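RTX toxin RtxA (Vibrio vulnificus MO6-24/O, PDB 6IMP) is a secreted virulence toxin whose alpha/beta hydrolase domain, the part in this structure, probably acts as a hydrolytic effector in host cells. Local coordinates at residues Asn121-Gln126 and Ile173-Ser178; Leu254-Glu259 and Glu264-Arg269; Thr284-Gly287 and Arg293-Gly296. All coordinates share one frame; numbering follows the deposited sequence.

Contact 1 of 3, residues Asn121-Gln126 and Ile173-Ser178; sequences NHYQKQ and IIHGYS
Tyr123, near the end of helix 112-124, points its ring at His175 and Ile173 on the central strand 172-177. Its CB is directed at the strand, and a first torsion that sets CG beside the backbone N (chi1 -76°) sends the ring across the gap between two backbones whose nearest CA atoms, those of Tyr123 and His175, are 10.9 Å apart. CE1 of Tyr123 comes within 4.3 Å of Ile173 CD1, a loose apolar touch. On the other side of the ring, CE2 of Tyr123 lies 3.3 Å from His175 ND1, which meets the ring at its edge, and at the tip OH is 2.8 Å from that same nitrogen. The rings meet rim to rim, with planes 73° apart and centroids 5.6 Å from each other, so neither covers the other's face. On the far side of the imidazole, NE2 is hydrogen-bonded to Asp204, while Phe104 meets the ring edge to face. The tyrosine thus brings a polar tip between the apolar side chains of Val102, Leu202 and Ile302, which also pack on it, beside an imidazole whose rotation the aspartate helps to fix and whose polarity it would probably enhance.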
loop_
_atom_site.group_PDB
_atom_site.type_symbol
_atom_site.label_atom_id
_atom_site.label_comp_id
_atom_site.label_asym_id
_atom_site.label_seq_id
_atom_site.Cartn_x
_atom_site.Cartn_y
_atom_site.Cartn_z
ATOM N N ASN A 121 4.633 -14.593 -2.645
ATOM C CA ASN A 121 4.976 -15.820 -3.349
ATOM C C ASN A 121 4.793 -15.661 -4.854
ATOM O O ASN A 121 5.697 -15.969 -5.632
ATOM C CB ASN A 121 4.116 -16.977 -2.838
ATOM C CG ASN A 121 4.761 -18.326 -3.066
ATOM O OD1 ASN A 121 5.983 -18.459 -3.001
ATOM N ND2 ASN A 121 3.940 -19.340 -3.316
ATOM N N HIS A 122 3.641 -15.117 -5.247
ATOM C CA HIS A 122 3.251 -15.036 -6.658
ATOM C C HIS A 122 4.254 -14.227 -7.494
ATOM O O HIS A 122 4.466 -14.531 -8.664
ATOM C CB HIS A 122 1.841 -14.444 -6.804
ATOM C CG HIS A 122 0.751 -15.285 -6.201
ATOM N ND1 HIS A 122 0.112 -16.290 -6.893
ATOM C CD2 HIS A 122 0.138 -15.215 -4.996
ATOM C CE1 HIS A 122 -0.829 -16.821 -6.129
ATOM N NE2 HIS A 122 -0.835 -16.187 -4.973
ATOM N N TYR A 123 4.868 -13.206 -6.889
ATOM C CA TYR A 123 5.914 -12.416 -7.572
ATOM C C TYR A 123 7.269 -13.139 -7.537
ATOM O O TYR A 123 7.978 -13.191 -8.545
ATOM C CB TYR A 123 6.086 -11.026 -6.939
ATOM C CG TYR A 123 5.008 -9.983 -7.254
ATOM C CD1 TYR A 123 4.913 -9.392 -8.512
ATOM C CD2 TYR A 123 4.161 -9.504 -6.245
ATOM C CE1 TYR A 123 3.964 -8.410 -8.772
ATOM C CE2 TYR A 123 3.214 -8.524 -6.488
ATOM C CZ TYR A 123 3.114 -7.975 -7.747
ATOM O OH TYR A 123 2.168 -6.994 -7.982
ATOM N N GLN A 124 7.637 -13.656 -6.364
ATOM C CA GLN A 124 8.941 -14.307 -6.171
ATOM C C GLN A 124 9.154 -15.481 -7.153
ATOM O O GLN A 124 10.202 -15.570 -7.802
ATOM C CB GLN A 124 9.099 -14.768 -4.711
ATOM C CG GLN A 124 9.266 -13.619 -3.708
ATOM C CD GLN A 124 9.396 -14.090 -2.254
ATOM O OE1 GLN A 124 8.400 -14.212 -1.536
ATOM N NE2 GLN A 124 10.631 -14.336 -1.813
ATOM N N LYS A 125 8.132 -16.336 -7.283
ATOM C CA LYS A 125 8.074 -17.429 -8.296
ATOM C C LYS A 125 8.487 -17.090 -9.716
ATOM O O LYS A 125 8.872 -17.965 -10.488
ATOM C CB LYS A 125 6.636 -17.898 -8.470
ATOM C CG LYS A 125 6.227 -19.006 -7.525
ATOM C CD LYS A 125 4.715 -19.183 -7.491
ATOM C CE LYS A 125 4.219 -20.137 -8.565
ATOM N NZ LYS A 125 2.739 -20.278 -8.498
ATOM N N GLN A 126 8.315 -15.833 -10.083
ATOM C CA GLN A 126 8.724 -15.354 -11.393
ATOM C C GLN A 126 10.011 -14.545 -11.264
ATOM O O GLN A 126 10.282 -13.650 -12.073
ATOM C CB GLN A 126 7.607 -14.503 -12.011
ATOM C CG GLN A 126 6.193 -15.023 -11.740
ATOM C CD GLN A 126 5.126 -14.198 -12.429
ATOM O OE1 GLN A 126 5.396 -13.504 -13.411
ATOM N NE2 GLN A 126 3.910 -14.251 -11.903
ATOM N N ILE A 173 7.852 -1.465 -9.744
ATOM C CA ILE A 173 6.426 -1.119 -9.758
ATOM C C ILE A 173 5.870 -0.942 -8.350
ATOM O O ILE A 173 6.441 -1.424 -7.350
ATOM C CB ILE A 173 5.563 -2.150 -10.524
ATOM C CG1 ILE A 173 5.860 -3.575 -10.035
ATOM C CG2 ILE A 173 5.797 -2.004 -12.016
ATOM C CD1 ILE A 173 4.845 -4.608 -10.472
ATOM N N ILE A 174 4.752 -0.234 -8.286
ATOM C CA ILE A 174 4.130 0.085 -7.019
ATOM C C ILE A 174 2.838 -0.688 -6.957
ATOM O O ILE A 174 1.912 -0.441 -7.724
ATOM C CB ILE A 174 3.916 1.608 -6.833
ATOM C CG1 ILE A 174 5.250 2.347 -7.031
ATOM C CG2 ILE A 174 3.408 1.900 -5.431
ATOM C CD1 ILE A 174 5.139 3.854 -7.150
ATOM N N HIS A 175 2.837 -1.704 -6.110
ATOM C CA HIS A 175 1.654 -2.494 -5.837
ATOM C C HIS A 175 0.967 -1.852 -4.656
ATOM O O HIS A 175 1.394 -2.010 -3.512
ATOM C CB HIS A 175 2.038 -3.943 -5.510
ATOM C CG HIS A 175 0.867 -4.875 -5.400
ATOM N ND1 HIS A 175 0.980 -6.233 -5.597
ATOM C CD2 HIS A 175 -0.438 -4.645 -5.123
ATOM C CE1 HIS A 175 -0.200 -6.800 -5.446
ATOM N NE2 HIS A 175 -1.078 -5.860 -5.155
ATOM N N GLY A 176 -0.074 -1.089 -4.942
ATOM C CA GLY A 176 -0.858 -0.425 -3.899
ATOM C C GLY A 176 -2.163 -1.150 -3.657
ATOM O O GLY A 176 -3.107 -1.013 -4.441
ATOM N N TYR A 177 -2.205 -1.949 -2.596
ATOM C CA TYR A 177 -3.423 -2.674 -2.226
ATOM C C TYR A 177 -4.235 -1.649 -1.446
ATOM O O TYR A 177 -3.677 -0.859 -0.688
ATOM C CB TYR A 177 -3.064 -4.011 -1.549
ATOM C CG TYR A 177 -4.215 -4.742 -0.853
ATOM C CD1 TYR A 177 -5.327 -5.199 -1.567
ATOM C CD2 TYR A 177 -4.136 -5.065 0.488
ATOM C CE1 TYR A 177 -6.364 -5.856 -0.932
ATOM C CE2 TYR A 177 -5.162 -5.737 1.121
ATOM C CZ TYR A 177 -6.272 -6.126 0.405
ATOM O OH TYR A 177 -7.280 -6.804 1.040
ATOM N N SER A 178 -5.550 -1.636 -1.673
ATOM C CA SER A 178 -6.567 -1.120 -0.746
ATOM C C SER A 178 -6.229 0.341 -0.383
ATOM O O SER A 178 -6.010 1.138 -1.296
ATOM C CB SER A 178 -6.668 -2.038 0.476
ATOM O OG SER A 178 -7.894 -1.844 1.145
#

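Contact 2 of 3, residues Leu254-Glu259 and Glu264-Arg269; sequences LLTDNE and EGEKLR
Leu254 and Thr256 belong to the first strand of the beta-alpha-beta unit formed by strand 252-256, helix 260-274 and strand 282-283, and they face Gly265, Glu266 and Arg269 on its helix. The short segments run nearly antiparallel, at 154°, with their axes 8.7 Å apart at closest approach. The backbones come nearest at Thr256 and Gly265, whose CA atoms are 6.0 Å apart; here the glycine leaves the helix backbone bare, and Thr256 CG2 rests 4.0 Å from Gly265 C. The other branch of the threonine is polar: OG1 donates to Glu266 OE2 over 2.8 Å, reaching the oxygen on its anti side, 18° out of the carboxylate plane. A bend at chi2 (-50°) turns the glutamate chain back to the strand. The same OE2 also pairs with Arg269 NH2, one turn further along the helix, in a salt bridge whose hydrogen bond is weak. Leu254 lays its isobutyl group over one face of the guanidinium, with CD2 4.0 Å above the plane, and CD2 also meets Arg269 CB at 3.7 Å. Arg269 NH1 is hydrogen-bonded to Leu254 O, though the modelled separation is too short to be trusted, and it also reaches Thr280 O in the connection leading to strand 282-283. If the Leu254 bond is real, the arginine would tie its helix to the backbone on both sides of it in the chain. Such a helix, lying against the sheet and returning the chain to a parallel neighbouring strand, is the beta-alpha-beta crossover of which alpha/beta folds, the alpha/beta hydrolase fold among them, are built.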
loop_
_atom_site.group_PDB
_atom_site.type_symbol
_atom_site.label_atom_id
_atom_site.label_comp_id
_atom_site.label_asym_id
_atom_site.label_seq_id
_atom_site.Cartn_x
_atom_site.Cartn_y
_atom_site.Cartn_z
ATOM N N LEU A 254 -5.418 -1.423 -13.043
ATOM C CA LEU A 254 -6.402 -1.241 -11.999
ATOM C C LEU A 254 -7.314 -2.469 -11.916
ATOM O O LEU A 254 -8.195 -2.670 -12.759
ATOM C CB LEU A 254 -7.200 0.037 -12.262
ATOM C CG LEU A 254 -8.451 0.298 -11.410
ATOM C CD1 LEU A 254 -8.116 0.387 -9.930
ATOM C CD2 LEU A 254 -9.139 1.573 -11.877
ATOM N N LEU A 255 -7.096 -3.290 -10.895
ATOM C CA LEU A 255 -7.933 -4.459 -10.669
ATOM C C LEU A 255 -8.831 -4.237 -9.468
ATOM O O LEU A 255 -8.354 -4.051 -8.355
ATOM C CB LEU A 255 -7.061 -5.693 -10.468
ATOM C CG LEU A 255 -5.937 -5.887 -11.501
ATOM C CD1 LEU A 255 -5.326 -7.264 -11.341
ATOM C CD2 LEU A 255 -6.416 -5.714 -12.927
ATOM N N THR A 256 -10.133 -4.246 -9.703
ATOM C CA THR A 256 -11.106 -4.007 -8.640
ATOM C C THR A 256 -11.804 -5.285 -8.205
ATOM O O THR A 256 -11.931 -6.216 -8.983
ATOM C CB THR A 256 -12.186 -3.017 -9.092
ATOM O OG1 THR A 256 -13.024 -3.629 -10.078
ATOM C CG2 THR A 256 -11.553 -1.780 -9.676
ATOM N N ASP A 257 -12.314 -5.282 -6.976
ATOM C CA ASP A 257 -12.996 -6.453 -6.396
ATOM C C ASP A 257 -14.480 -6.469 -6.777
ATOM O O ASP A 257 -14.959 -5.547 -7.427
ATOM C CB ASP A 257 -12.821 -6.492 -4.869
ATOM C CG ASP A 257 -13.203 -5.185 -4.196
ATOM O OD1 ASP A 257 -12.709 -4.115 -4.629
ATOM O OD2 ASP A 257 -13.974 -5.233 -3.220
ATOM N N ASN A 258 -15.192 -7.538 -6.412
ATOM C CA ASN A 258 -16.575 -7.746 -6.882
ATOM C C ASN A 258 -17.614 -7.319 -5.842
ATOM O O ASN A 258 -18.803 -7.623 -5.977
ATOM C CB ASN A 258 -16.805 -9.209 -7.313
ATOM C CG ASN A 258 -16.822 -10.195 -6.138
ATOM O OD1 ASN A 258 -16.786 -9.809 -4.958
ATOM N ND2 ASN A 258 -16.887 -11.485 -6.465
ATOM N N GLU A 259 -17.151 -6.616 -4.814
ATOM C CA GLU A 259 -17.988 -6.198 -3.692
ATOM C C GLU A 259 -18.117 -4.677 -3.764
ATOM O O GLU A 259 -17.526 -4.039 -4.662
ATOM C CB GLU A 259 -17.299 -6.543 -2.353
ATOM C CG GLU A 259 -17.084 -8.038 -2.109
ATOM C CD GLU A 259 -16.385 -8.346 -0.791
ATOM O OE1 GLU A 259 -15.913 -7.414 -0.113
ATOM O OE2 GLU A 259 -16.291 -9.536 -0.429
ATOM N N GLU A 264 -17.197 1.338 -6.796
ATOM C CA GLU A 264 -16.660 2.693 -6.728
ATOM C C GLU A 264 -15.374 2.792 -7.524
ATOM O O GLU A 264 -15.096 3.809 -8.157
ATOM C CB GLU A 264 -16.403 3.090 -5.271
ATOM C CG GLU A 264 -17.660 3.254 -4.424
ATOM C CD GLU A 264 -18.465 4.496 -4.782
ATOM O OE1 GLU A 264 -18.192 5.116 -5.840
ATOM O OE2 GLU A 264 -19.372 4.859 -3.995
ATOM N N GLY A 265 -14.592 1.721 -7.471
ATOM C CA GLY A 265 -13.403 1.574 -8.299
ATOM C C GLY A 265 -13.686 1.654 -9.784
ATOM O O GLY A 265 -12.918 2.245 -10.541
ATOM N N GLU A 266 -14.793 1.062 -10.207
ATOM C CA GLU A 266 -15.165 1.072 -11.616
ATOM C C GLU A 266 -15.611 2.452 -12.089
ATOM O O GLU A 266 -15.364 2.826 -13.237
ATOM C CB GLU A 266 -16.236 0.014 -11.898
ATOM C CG GLU A 266 -15.686 -1.403 -11.925
ATOM C CD GLU A 266 -14.467 -1.523 -12.817
ATOM O OE1 GLU A 266 -14.555 -1.149 -14.009
ATOM O OE2 GLU A 266 -13.405 -1.955 -12.317
ATOM N N LYS A 267 -16.231 3.220 -11.196
ATOM C CA LYS A 267 -16.538 4.627 -11.478
ATOM C C LYS A 267 -15.227 5.423 -11.589
ATOM O O LYS A 267 -14.985 6.144 -12.575
ATOM C CB LYS A 267 -17.446 5.211 -10.389
ATOM C CG LYS A 267 -18.780 4.485 -10.266
ATOM C CD LYS A 267 -19.734 5.153 -9.286
ATOM C CE LYS A 267 -20.906 4.227 -8.969
ATOM N NZ LYS A 267 -22.020 4.890 -8.229
ATOM N N LEU A 268 -14.362 5.234 -10.593
ATOM C CA LEU A 268 -13.012 5.775 -10.633
ATOM C C LEU A 268 -12.359 5.452 -11.962
ATOM O O LEU A 268 -11.869 6.345 -12.647
ATOM C CB LEU A 268 -12.179 5.210 -9.487
ATOM C CG LEU A 268 -10.703 5.618 -9.399
ATOM C CD1 LEU A 268 -10.521 7.124 -9.509
ATOM C CD2 LEU A 268 -10.092 5.104 -8.101
ATOM N N ARG A 269 -12.399 4.176 -12.339
ATOM C CA ARG A 269 -11.831 3.717 -13.614
ATOM C C ARG A 269 -12.294 4.591 -14.771
ATOM O O ARG A 269 -11.485 5.019 -15.605
ATOM C CB ARG A 269 -12.214 2.257 -13.893
ATOM C CG ARG A 269 -12.219 1.879 -15.372
ATOM C CD ARG A 269 -12.224 0.377 -15.562
ATOM N NE ARG A 269 -10.879 -0.165 -15.421
ATOM C CZ ARG A 269 -10.510 -1.139 -14.589
ATOM N NH1 ARG A 269 -9.244 -1.507 -14.562
ATOM N NH2 ARG A 269 -11.382 -1.753 -13.798
#

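Contact 3 of 3, residues Thr284-Gly287 and Arg293-Gly296; sequences TFYG and RLMG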
loop_
_atom_site.group_PDB
_atom_site.type_symbol
_atom_site.label_atom_id
_atom_site.label_comp_id
_atom_site.label_asym_id
_atom_site.label_seq_id
_atom_site.Cartn_x
_atom_site.Cartn_y
_atom_site.Cartn_z
ATOM N N THR A 284 -13.002 -7.775 -11.412
ATOM C CA THR A 284 -12.543 -9.109 -11.067
ATOM C C THR A 284 -13.742 -9.839 -10.447
ATOM O O THR A 284 -14.675 -9.191 -9.984
ATOM C CB THR A 284 -11.386 -8.959 -10.045
ATOM O OG1 THR A 284 -10.147 -8.772 -10.735
ATOM C CG2 THR A 284 -11.254 -10.096 -9.192
ATOM N N PHE A 285 -13.728 -11.171 -10.426
ATOM C CA PHE A 285 -14.792 -11.920 -9.692
ATOM C C PHE A 285 -14.459 -12.341 -8.236
ATOM O O PHE A 285 -15.110 -13.228 -7.647
ATOM C CB PHE A 285 -15.382 -13.068 -10.527
ATOM C CG PHE A 285 -14.370 -13.990 -11.124
ATOM C CD1 PHE A 285 -13.876 -15.062 -10.397
ATOM C CD2 PHE A 285 -13.991 -13.846 -12.448
ATOM C CE1 PHE A 285 -12.979 -15.948 -10.972
ATOM C CE2 PHE A 285 -13.098 -14.724 -13.029
ATOM C CZ PHE A 285 -12.586 -15.775 -12.293
ATOM N N TYR A 286 -13.546 -11.582 -7.630
ATOM C CA TYR A 286 -12.918 -11.909 -6.355
ATOM C C TYR A 286 -13.342 -10.882 -5.321
ATOM O O TYR A 286 -13.501 -9.701 -5.640
ATOM C CB TYR A 286 -11.397 -11.897 -6.485
ATOM C CG TYR A 286 -10.855 -13.022 -7.338
ATOM C CD1 TYR A 286 -11.114 -14.342 -7.011
ATOM C CD2 TYR A 286 -10.054 -12.770 -8.451
ATOM C CE1 TYR A 286 -10.607 -15.381 -7.779
ATOM C CE2 TYR A 286 -9.546 -13.799 -9.225
ATOM C CZ TYR A 286 -9.819 -15.104 -8.885
ATOM O OH TYR A 286 -9.313 -16.134 -9.651
ATOM N N GLY A 287 -13.541 -11.346 -4.090
ATOM C CA GLY A 287 -13.812 -10.467 -2.953
ATOM C C GLY A 287 -12.584 -9.655 -2.569
ATOM O O GLY A 287 -11.468 -9.939 -3.028
ATOM N N ARG A 293 -6.008 -15.917 -4.288
ATOM C CA ARG A 293 -6.884 -16.249 -5.427
ATOM C C ARG A 293 -6.743 -15.210 -6.573
ATOM O O ARG A 293 -6.603 -15.580 -7.742
ATOM C CB ARG A 293 -8.365 -16.371 -4.978
ATOM C CG ARG A 293 -8.761 -17.711 -4.320
ATOM C CD ARG A 293 -9.447 -18.693 -5.287
ATOM N NE ARG A 293 -10.817 -18.297 -5.670
ATOM C CZ ARG A 293 -11.581 -18.930 -6.573
ATOM N NH1 ARG A 293 -11.752 -18.401 -7.793
ATOM N NH2 ARG A 293 -12.171 -20.091 -6.273
ATOM N N LEU A 294 -6.723 -13.924 -6.219
ATOM C CA LEU A 294 -6.591 -12.847 -7.210
ATOM C C LEU A 294 -5.206 -12.826 -7.862
ATOM O O LEU A 294 -5.086 -12.726 -9.092
ATOM C CB LEU A 294 -6.899 -11.489 -6.570
ATOM C CG LEU A 294 -6.655 -10.243 -7.436
ATOM C CD1 LEU A 294 -7.770 -9.230 -7.263
ATOM C CD2 LEU A 294 -5.327 -9.597 -7.094
ATOM N N MET A 295 -4.163 -12.892 -7.039
ATOM C CA MET A 295 -2.798 -12.826 -7.554
ATOM C C MET A 295 -2.506 -14.010 -8.485
ATOM O O MET A 295 -1.918 -13.826 -9.563
ATOM C CB MET A 295 -1.774 -12.744 -6.412
ATOM C CG MET A 295 -1.668 -11.363 -5.762
ATOM S SD MET A 295 -1.426 -9.978 -6.906
ATOM C CE MET A 295 0.211 -10.320 -7.547
ATOM N N GLY A 296 -2.973 -15.205 -8.107
ATOM C CA GLY A 296 -2.878 -16.386 -8.976
ATOM C C GLY A 296 -3.290 -16.089 -10.414
ATOM O O GLY A 296 -2.505 -16.279 -11.362
#
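Arg293, in the first turn of helix 291-302, meets Tyr286 and Phe285 of the loop that precedes the helix. Its CB lies 3.7 Å from Tyr286 CE1, and bends at chi2 (-98°) and chi3 (-71°) turn the chain so that it crosses the tyrosine at about a right angle, at the ring's edge. Arg293 NH1 comes to 3.2 Å from Tyr286 CE1, with the guanidinium and ring planes 61° apart, and to 4.2 Å from Phe285 CE1, again at a ring edge. Next in sequence, Leu294 supplies its backbone to the face of Tyr286: its CA stands 4.0 Å from the ring centroid in a CH-pi contact, and its CB is 3.9 Å from Tyr286 CD2. The branch of Leu294 continues past the tyrosine until CD1 touches Thr284 CG2 at 4.1 Å. Met295 points its CB away from the loop, and its side chain packs on Ile119, His122 and Tyr123. The opposite face of the Tyr286 ring is met near its rim by Phe285 CD1, which leaves the ring between its own neighbour and the helix. Because the arginine sits at ring edges and not over a face, its charge probably gains little from a cation-pi interaction, and dispersion and the CH-pi contact probably provide most of the attraction.

How the contacts relate
Contact 3 adjoins both of the others, with its centre about 13 Å from each, whereas contacts 1 and 2 do not touch: their centres lie about 19 Å apart and their nearest atoms about 7 Å. Met295 bridges contacts 3 and 1: its SD is 3.7 Å from His175 CE1. Between contacts 2 and 3 the two loops meet, where Asn258 N probably bonds to Tyr286 O at 2.9 Å. These loops converge on the presumed active site. Ser178, in a GxSxG nucleophile-elbow pattern after strand 172-177, is hydrogen-bonded to His288, which directly follows 284-287, and Asp257 packs on that histidine, an assembly consistent with a Ser-His-Asp catalytic triad.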